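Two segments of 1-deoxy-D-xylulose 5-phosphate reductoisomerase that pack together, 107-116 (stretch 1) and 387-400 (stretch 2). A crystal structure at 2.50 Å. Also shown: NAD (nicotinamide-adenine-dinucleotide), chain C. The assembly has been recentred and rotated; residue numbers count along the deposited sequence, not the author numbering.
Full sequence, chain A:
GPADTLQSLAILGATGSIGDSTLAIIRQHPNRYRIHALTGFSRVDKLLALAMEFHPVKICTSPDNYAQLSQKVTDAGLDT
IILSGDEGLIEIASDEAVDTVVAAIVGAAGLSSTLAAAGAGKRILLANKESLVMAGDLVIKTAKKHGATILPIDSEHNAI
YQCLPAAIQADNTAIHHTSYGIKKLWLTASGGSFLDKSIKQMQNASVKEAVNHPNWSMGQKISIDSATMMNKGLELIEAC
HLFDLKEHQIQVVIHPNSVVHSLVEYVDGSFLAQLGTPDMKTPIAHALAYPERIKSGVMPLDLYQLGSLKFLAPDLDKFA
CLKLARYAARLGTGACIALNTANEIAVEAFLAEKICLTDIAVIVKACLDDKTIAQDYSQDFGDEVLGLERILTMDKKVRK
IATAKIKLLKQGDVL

Stretch 1, residues 107-116: GAAGLSSTLA
Stretch 2 387-400: GLERILTMDKKVRK

The two helices of this contact run nearly antiparallel, yet their axes come no closer than 12.0 Å. The gap is bridged by side chains alone, and no hydrogen bond crosses it. The angle between the N-to-C directions is 164°. The contact is small, burying 278 Å² with both sides summed. The touching residues are at least 273 positions apart in sequence.

Residues 387-400 are helical throughout. Stretch 1 begins outside its helix, with Gly107 at phi/psi 75/-158, a positive phi that favours glycine. Ala108 (-70/-26), Ala109 (-53/-19) and Gly110 (-95/1) follow, and 111-116 are helical. Leu111 N donates to Ala108 O at 2.9 Å. Thr114 OG1 donates to Gly110 O at 2.6 Å, and Thr114 N reaches the same Gly110 O at 3.2 Å. Thr114 is m and lies out of reach of stretch 2.

The CA atoms nearest each other across the stretches are those of Ala108 and Asp395, 8.4 Å apart. As stretch 1 advances from Ala108 to Leu115, its partners fall back from Arg399 to Leu388, as the antiparallel direction requires.

Leu111 is central to the apolar part. Its CA-to-CB bond points toward stretch 2, with chi1 161° (t) and chi2 48° (p). Leu111 CG lies 4.0 Å from Leu388 CD1. Leu111 CD2 lies 3.8 Å from Ile391 CG2 and 4.5 Å from Leu392 CD2. Ile391 is m, t, and its CA-to-CB bond points toward stretch 1. Leu392 is also m, t; its CA-to-CB bond points sideways, but its end comes nearer.

One helical turn after Leu111, Leu115 is m, t, and its CA-to-CB bond also points toward stretch 2. Leu115 CD1 meets Leu388 CD1 at 3.7 Å. Leu388 is t, p, and its CA-to-CB bond points toward stretch 1. Its CD1 is the closest atom to both leucines.

At the other end, Ala108 CB lies 3.7 Å from Arg399 NH2, at the edge of the guanidinium and near its plane. This is a packing contact, since a methyl group offers no acceptor. Ala108 CB is also 4.5 Å from Asp395 OD1. Asp395 has chi1 -175° (t) and chi2 50°. Arg399 has chi angles of -93°, 167°, -140° and -71°. These two residues form a salt bridge within their helix: Arg399 NE donates to Asp395 OD2 at 3.1 Å, nearly straight at 172°. Arg399 NH2 to Asp395 OD1, also 3.1 Å, is weak at 123°.

The CA-to-CB bond of Ala109 points away from stretch 2. Ala109 CB lies 3.5 Å from NAD C6A, in the adenine.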

ATOM      1  N   GLY A 107      18.300  19.614  11.957  1.00 69.12           N
ATOM      2  CA  GLY A 107      18.147  21.047  11.701  1.00 71.87           C
ATOM      3  C   GLY A 107      18.903  21.545  10.490  1.00 75.00           C
ATOM      4  O   GLY A 107      19.264  20.770   9.602  1.00 76.72           O
ATOM      5  N   ALA A 108      19.168  22.849  10.493  1.00 78.67           N
ATOM      6  CA  ALA A 108      19.874  23.515   9.417  1.00 77.61           C
ATOM      7  C   ALA A 108      21.321  23.087   9.407  1.00 76.81           C
ATOM      8  O   ALA A 108      21.969  23.093   8.369  1.00 76.87           O
ATOM      9  CB  ALA A 108      19.780  25.011   9.590  1.00 80.34           C
ATOM     10  N   ALA A 109      21.829  22.682  10.558  1.00 75.08           N
ATOM     11  CA  ALA A 109      23.212  22.236  10.623  1.00 73.03           C
ATOM     12  C   ALA A 109      23.528  21.134   9.588  1.00 68.35           C
ATOM     13  O   ALA A 109      24.673  20.934   9.246  1.00 70.54           O
ATOM     14  CB  ALA A 109      23.538  21.772  12.032  1.00 72.74           C
ATOM     15  N   GLY A 110      22.520  20.459   9.049  1.00 64.48           N
ATOM     16  CA  GLY A 110      22.750  19.376   8.096  1.00 62.43           C
ATOM     17  C   GLY A 110      22.695  19.758   6.632  1.00 61.29           C
ATOM     18  O   GLY A 110      22.873  18.926   5.749  1.00 59.96           O
ATOM     19  N   LEU A 111      22.463  21.026   6.367  1.00 61.85           N
ATOM     20  CA  LEU A 111      22.239  21.490   5.018  1.00 63.68           C
ATOM     21  C   LEU A 111      23.465  21.408   4.100  1.00 63.07           C
ATOM     22  O   LEU A 111      23.385  20.876   2.998  1.00 64.57           O
ATOM     23  CB  LEU A 111      21.681  22.897   5.096  1.00 66.68           C
ATOM     24  CG  LEU A 111      21.745  23.789   3.890  1.00 68.58           C
ATOM     25  CD1 LEU A 111      21.269  23.095   2.643  1.00 70.92           C
ATOM     26  CD2 LEU A 111      20.865  24.961   4.257  1.00 72.06           C
ATOM     27  N   SER A 112      24.601  21.910   4.535  1.00 62.24           N
ATOM     28  CA  SER A 112      25.756  21.983   3.653  1.00 62.47           C
ATOM     29  C   SER A 112      26.290  20.620   3.270  1.00 60.07           C
ATOM     30  O   SER A 112      26.681  20.413   2.155  1.00 60.22           O
ATOM     31  CB  SER A 112      26.812  22.784   4.348  1.00 66.68           C
ATOM     32  OG  SER A 112      26.140  23.535   5.354  1.00 73.98           O
ATOM     33  N   SER A 113      26.302  19.677   4.192  1.00 58.86           N
ATOM     34  CA  SER A 113      26.764  18.344   3.865  1.00 57.81           C
ATOM     35  C   SER A 113      25.744  17.580   3.026  1.00 55.62           C
ATOM     36  O   SER A 113      26.123  16.765   2.169  1.00 53.99           O
ATOM     37  CB  SER A 113      27.093  17.563   5.128  1.00 58.09           C
ATOM     38  OG  SER A 113      26.075  17.744   6.088  1.00 59.76           O
ATOM     39  N   THR A 114      24.455  17.841   3.248  1.00 54.26           N
ATOM     40  CA  THR A 114      23.451  17.286   2.351  1.00 53.32           C
ATOM     41  C   THR A 114      23.705  17.760   0.919  1.00 53.48           C
ATOM     42  O   THR A 114      23.698  16.958   0.026  1.00 52.77           O
ATOM     43  CB  THR A 114      22.034  17.622   2.793  1.00 53.31           C
ATOM     44  OG1 THR A 114      21.847  17.185   4.137  1.00 51.83           O
ATOM     45  CG2 THR A 114      20.978  16.938   1.870  1.00 52.94           C
ATOM     46  N   LEU A 115      23.988  19.041   0.727  1.00 54.64           N
ATOM     47  CA  LEU A 115      24.308  19.546  -0.582  1.00 57.16           C
ATOM     48  C   LEU A 115      25.573  18.969  -1.157  1.00 58.02           C
ATOM     49  O   LEU A 115      25.609  18.594  -2.333  1.00 58.88           O
ATOM     50  CB  LEU A 115      24.472  21.047  -0.573  1.00 59.61           C
ATOM     51  CG  LEU A 115      23.200  21.855  -0.466  1.00 61.49           C
ATOM     52  CD1 LEU A 115      23.566  23.302  -0.206  1.00 63.74           C
ATOM     53  CD2 LEU A 115      22.390  21.771  -1.731  1.00 63.43           C
ATOM     54  N   ALA A 116      26.631  18.964  -0.365  1.00 58.00           N
ATOM     55  CA  ALA A 116      27.894  18.349  -0.787  1.00 58.86           C
ATOM     56  C   ALA A 116      27.653  16.935  -1.314  1.00 58.47           C
ATOM     57  O   ALA A 116      28.188  16.543  -2.341  1.00 58.43           O
ATOM     58  CB  ALA A 116      28.890  18.310   0.378  1.00 58.46           C
ATOM     59  N   GLY A 387      22.552  30.492  -4.208  1.00 72.84           N
ATOM     60  CA  GLY A 387      21.489  30.076  -3.313  1.00 69.76           C
ATOM     61  C   GLY A 387      21.940  29.746  -1.902  1.00 68.00           C
ATOM     62  O   GLY A 387      21.284  30.111  -0.898  1.00 64.97           O
ATOM     63  N   LEU A 388      23.064  29.054  -1.781  1.00 68.70           N
ATOM     64  CA  LEU A 388      23.445  28.629  -0.444  1.00 68.08           C
ATOM     65  C   LEU A 388      23.662  29.828   0.489  1.00 68.97           C
ATOM     66  O   LEU A 388      23.102  29.826   1.590  1.00 67.99           O
ATOM     67  CB  LEU A 388      24.642  27.689  -0.441  1.00 68.06           C
ATOM     68  CG  LEU A 388      24.887  27.058   0.943  1.00 67.67           C
ATOM     69  CD1 LEU A 388      23.611  26.503   1.558  1.00 66.86           C
ATOM     70  CD2 LEU A 388      25.969  25.986   0.877  1.00 67.70           C
ATOM     71  N   GLU A 389      24.412  30.850   0.047  1.00 69.21           N
ATOM     72  CA  GLU A 389      24.717  32.011   0.933  1.00 72.19           C
ATOM     73  C   GLU A 389      23.456  32.797   1.262  1.00 71.59           C
ATOM     74  O   GLU A 389      23.327  33.355   2.368  1.00 72.31           O
ATOM     75  CB  GLU A 389      25.797  32.965   0.350  1.00 73.64           C
ATOM     76  N   ARG A 390      22.546  32.835   0.288  1.00 70.66           N
ATOM     77  CA  ARG A 390      21.233  33.434   0.464  1.00 69.42           C
ATOM     78  C   ARG A 390      20.391  32.686   1.502  1.00 66.46           C
ATOM     79  O   ARG A 390      19.721  33.316   2.322  1.00 64.33           O
ATOM     80  CB  ARG A 390      20.516  33.522  -0.889  1.00 72.81           C
ATOM     81  CG  ARG A 390      21.071  34.600  -1.798  1.00 77.33           C
ATOM     82  CD  ARG A 390      21.033  34.303  -3.286  1.00 80.79           C
ATOM     83  NE  ARG A 390      20.057  35.102  -4.016  1.00 85.92           N
ATOM     84  CZ  ARG A 390      20.206  35.570  -5.264  1.00 92.80           C
ATOM     85  NH1 ARG A 390      21.321  35.368  -5.966  1.00 92.27           N
ATOM     86  NH2 ARG A 390      19.221  36.274  -5.823  1.00 98.00           N
ATOM     87  N   ILE A 391      20.432  31.345   1.476  1.00 65.32           N
ATOM     88  CA  ILE A 391      19.714  30.536   2.483  1.00 64.12           C
ATOM     89  C   ILE A 391      20.281  30.756   3.895  1.00 64.18           C
ATOM     90  O   ILE A 391      19.550  30.984   4.852  1.00 64.60           O
ATOM     91  CB  ILE A 391      19.709  29.025   2.123  1.00 63.13           C
ATOM     92  CG1 ILE A 391      18.875  28.782   0.856  1.00 63.41           C
ATOM     93  CG2 ILE A 391      19.127  28.192   3.268  1.00 61.79           C
ATOM     94  CD1 ILE A 391      19.195  27.517   0.086  1.00 62.48           C
ATOM     95  N   LEU A 392      21.598  30.708   4.022  1.00 65.70           N
ATOM     96  CA  LEU A 392      22.252  30.894   5.331  1.00 65.19           C
ATOM     97  C   LEU A 392      22.086  32.309   5.886  1.00 64.08           C
ATOM     98  O   LEU A 392      21.843  32.480   7.075  1.00 63.17           O
ATOM     99  CB  LEU A 392      23.729  30.535   5.237  1.00 66.21           C
ATOM    100  CG  LEU A 392      24.008  29.071   4.877  1.00 67.16           C
ATOM    101  CD1 LEU A 392      25.487  28.906   4.592  1.00 68.44           C
ATOM    102  CD2 LEU A 392      23.557  28.098   5.964  1.00 66.34           C
ATOM    103  N   THR A 393      22.173  33.319   5.028  1.00 64.27           N
ATOM    104  CA  THR A 393      21.956  34.707   5.462  1.00 65.32           C
ATOM    105  C   THR A 393      20.563  34.913   6.045  1.00 65.22           C
ATOM    106  O   THR A 393      20.392  35.622   7.034  1.00 65.04           O
ATOM    107  CB  THR A 393      22.184  35.656   4.282  1.00 66.20           C
ATOM    108  OG1 THR A 393      23.514  35.464   3.804  1.00 66.96           O
ATOM    109  CG2 THR A 393      21.994  37.107   4.677  1.00 67.18           C
ATOM    110  N   MET A 394      19.562  34.279   5.442  1.00 65.65           N
ATOM    111  CA  MET A 394      18.193  34.424   5.909  1.00 67.25           C
ATOM    112  C   MET A 394      18.004  33.646   7.165  1.00 65.06           C
ATOM    113  O   MET A 394      17.297  34.071   8.074  1.00 64.65           O
ATOM    114  CB  MET A 394      17.200  33.915   4.871  1.00 71.72           C
ATOM    115  CG  MET A 394      15.764  33.897   5.394  1.00 75.60           C
ATOM    116  SD  MET A 394      14.820  35.282   4.813  1.00 86.51           S
ATOM    117  CE  MET A 394      13.190  34.755   5.258  1.00 83.03           C
ATOM    118  N   ASP A 395      18.607  32.472   7.203  1.00 65.00           N
ATOM    119  CA  ASP A 395      18.721  31.748   8.443  1.00 65.78           C
ATOM    120  C   ASP A 395      19.216  32.675   9.569  1.00 63.81           C
ATOM    121  O   ASP A 395      18.500  32.866  10.548  1.00 61.23           O
ATOM    122  CB  ASP A 395      19.650  30.553   8.258  1.00 68.62           C
ATOM    123  CG  ASP A 395      19.728  29.681   9.495  1.00 70.40           C
ATOM    124  OD1 ASP A 395      18.653  29.306  10.023  1.00 69.95           O
ATOM    125  OD2 ASP A 395      20.875  29.416   9.941  1.00 74.80           O
ATOM    126  N   LYS A 396      20.401  33.280   9.408  1.00 64.69           N
ATOM    127  CA  LYS A 396      20.998  34.141  10.493  1.00 66.54           C
ATOM    128  C   LYS A 396      20.011  35.237  10.851  1.00 65.47           C
ATOM    129  O   LYS A 396      19.774  35.538  12.017  1.00 64.36           O
ATOM    130  CB  LYS A 396      22.352  34.776  10.102  1.00 68.00           C
ATOM    131  CG  LYS A 396      23.577  33.867  10.177  1.00 68.93           C
ATOM    132  N   LYS A 397      19.384  35.776   9.819  1.00 65.14           N
ATOM    133  CA  LYS A 397      18.434  36.844  10.003  1.00 66.84           C
ATOM    134  C   LYS A 397      17.194  36.431  10.791  1.00 65.44           C
ATOM    135  O   LYS A 397      16.798  37.105  11.740  1.00 66.61           O
ATOM    136  CB  LYS A 397      18.037  37.397   8.651  1.00 68.82           C
ATOM    137  CG  LYS A 397      17.138  38.616   8.737  1.00 71.63           C
ATOM    138  CD  LYS A 397      17.088  39.261   7.373  1.00 75.51           C
ATOM    139  CE  LYS A 397      16.080  40.386   7.334  1.00 78.77           C
ATOM    140  NZ  LYS A 397      16.109  41.054   6.006  1.00 81.54           N
ATOM    141  N   VAL A 398      16.571  35.332  10.408  1.00 62.67           N
ATOM    142  CA  VAL A 398      15.414  34.865  11.158  1.00 62.29           C
ATOM    143  C   VAL A 398      15.815  34.501  12.580  1.00 62.12           C
ATOM    144  O   VAL A 398      15.070  34.784  13.542  1.00 60.85           O
ATOM    145  CB  VAL A 398      14.749  33.648  10.487  1.00 61.08           C
ATOM    146  CG1 VAL A 398      13.596  33.140  11.338  1.00 60.06           C
ATOM    147  CG2 VAL A 398      14.254  34.053   9.100  1.00 62.25           C
ATOM    148  N   ARG A 399      17.008  33.911  12.717  1.00 62.74           N
ATOM    149  CA  ARG A 399      17.554  33.628  14.076  1.00 64.46           C
ATOM    150  C   ARG A 399      17.495  34.868  14.966  1.00 63.47           C
ATOM    151  O   ARG A 399      16.861  34.842  16.013  1.00 61.51           O
ATOM    152  CB  ARG A 399      18.959  32.985  14.025  1.00 65.48           C
ATOM    153  CG  ARG A 399      18.896  31.452  14.048  1.00 66.37           C
ATOM    154  CD  ARG A 399      20.205  30.730  13.702  1.00 67.98           C
ATOM    155  NE  ARG A 399      19.994  29.535  12.862  1.00 67.74           N
ATOM    156  CZ  ARG A 399      19.432  28.397  13.270  1.00 68.36           C
ATOM    157  NH1 ARG A 399      19.028  28.239  14.536  1.00 68.09           N
ATOM    158  NH2 ARG A 399      19.249  27.414  12.381  1.00 69.58           N
ATOM    159  N   LYS A 400      18.071  35.967  14.488  1.00 65.13           N
ATOM    160  CA  LYS A 400      18.044  37.258  15.212  1.00 67.52           C
ATOM    161  C   LYS A 400      16.617  37.716  15.540  1.00 67.97           C
ATOM    162  O   LYS A 400      16.313  38.030  16.686  1.00 67.33           O
ATOM    163  CB  LYS A 400      18.765  38.330  14.393  1.00 70.50           C
ATOM    164  CG  LYS A 400      18.584  39.767  14.892  1.00 76.08           C
ATOM    165  CD  LYS A 400      18.305  40.767  13.766  1.00 78.96           C
ATOM    166  CE  LYS A 400      19.514  40.930  12.853  1.00 80.02           C
ATOM    167  NZ  LYS A 400      19.112  41.660  11.626  1.00 81.04           N
TER
HETATM  168  PA  NAD C 501      19.105  13.617  17.374  1.00 62.32           P
HETATM  169  O1A NAD C 501      18.920  14.927  18.059  1.00 61.38           O
HETATM  170  O2A NAD C 501      18.813  12.313  18.086  1.00 63.15           O
HETATM  171  O5B NAD C 501      20.552  13.508  16.661  1.00 62.55           O
HETATM  172  C5B NAD C 501      21.085  14.493  15.792  1.00 63.69           C
HETATM  173  C4B NAD C 501      22.467  14.076  15.264  1.00 65.55           C
HETATM  174  O4B NAD C 501      23.013  15.208  14.563  1.00 65.62           O
HETATM  175  C3B NAD C 501      23.462  13.691  16.367  1.00 66.06           C
HETATM  176  O3B NAD C 501      24.326  12.624  15.964  1.00 65.19           O
HETATM  177  C2B NAD C 501      24.265  14.967  16.567  1.00 66.67           C
HETATM  178  O2B NAD C 501      25.639  14.730  16.869  1.00 67.18           O
HETATM  179  C1B NAD C 501      24.164  15.709  15.240  1.00 67.13           C
HETATM  180  N9A NAD C 501      24.098  17.187  15.443  1.00 68.81           N
HETATM  181  C8A NAD C 501      23.271  17.831  16.286  1.00 69.50           C
HETATM  182  N7A NAD C 501      23.470  19.170  16.244  1.00 69.07           N
HETATM  183  C5A NAD C 501      24.443  19.407  15.365  1.00 68.03           C
HETATM  184  C6A NAD C 501      25.115  20.636  14.889  1.00 68.92           C
HETATM  185  N6A NAD C 501      24.739  21.865  15.367  1.00 70.26           N
HETATM  186  N1A NAD C 501      26.092  20.448  13.978  1.00 66.69           N
HETATM  187  C2A NAD C 501      26.465  19.211  13.536  1.00 67.37           C
HETATM  188  N3A NAD C 501      25.902  18.046  13.934  1.00 66.48           N
HETATM  189  C4A NAD C 501      24.884  18.097  14.839  1.00 68.19           C
HETATM  190  O3  NAD C 501      18.199  13.712  16.037  1.00 64.62           O
HETATM  191  PN  NAD C 501      17.184  12.632  15.403  1.00 60.55           P
HETATM  192  O1N NAD C 501      15.960  12.668  16.292  1.00 60.38           O
HETATM  193  O2N NAD C 501      17.975  11.391  15.062  1.00 58.61           O
HETATM  194  O5D NAD C 501      16.868  13.442  14.051  1.00 64.61           O
HETATM  195  C5D NAD C 501      17.748  13.402  12.925  1.00 65.61           C
HETATM  196  C4D NAD C 501      17.034  13.933  11.681  1.00 67.38           C
HETATM  197  O4D NAD C 501      16.153  12.958  11.115  1.00 69.58           O
HETATM  198  C3D NAD C 501      16.182  15.141  12.027  1.00 67.52           C
HETATM  199  O3D NAD C 501      16.240  16.027  10.914  1.00 65.20           O
HETATM  200  C2D NAD C 501      14.797  14.574  12.246  1.00 68.55           C
HETATM  201  O2D NAD C 501      13.785  15.572  12.047  1.00 68.81           O
HETATM  202  C1D NAD C 501      14.789  13.411  11.248  1.00 69.61           C
HETATM  203  N1N NAD C 501      13.906  12.313  11.671  1.00 70.35           N
HETATM  204  C2N NAD C 501      14.131  11.638  12.826  1.00 69.89           C
HETATM  205  C3N NAD C 501      13.262  10.609  13.244  1.00 69.06           C
HETATM  206  C7N NAD C 501      13.490   9.817  14.508  1.00 67.87           C
HETATM  207  O7N NAD C 501      12.897   8.767  14.678  1.00 65.08           O
HETATM  208  N7N NAD C 501      14.349  10.253  15.428  1.00 69.96           N
HETATM  209  C4N NAD C 501      12.175  10.293  12.446  1.00 64.65           C
HETATM  210  C5N NAD C 501      11.993  10.987  11.275  1.00 64.77           C
HETATM  211  C6N NAD C 501      12.857  11.998  10.894  1.00 66.65           C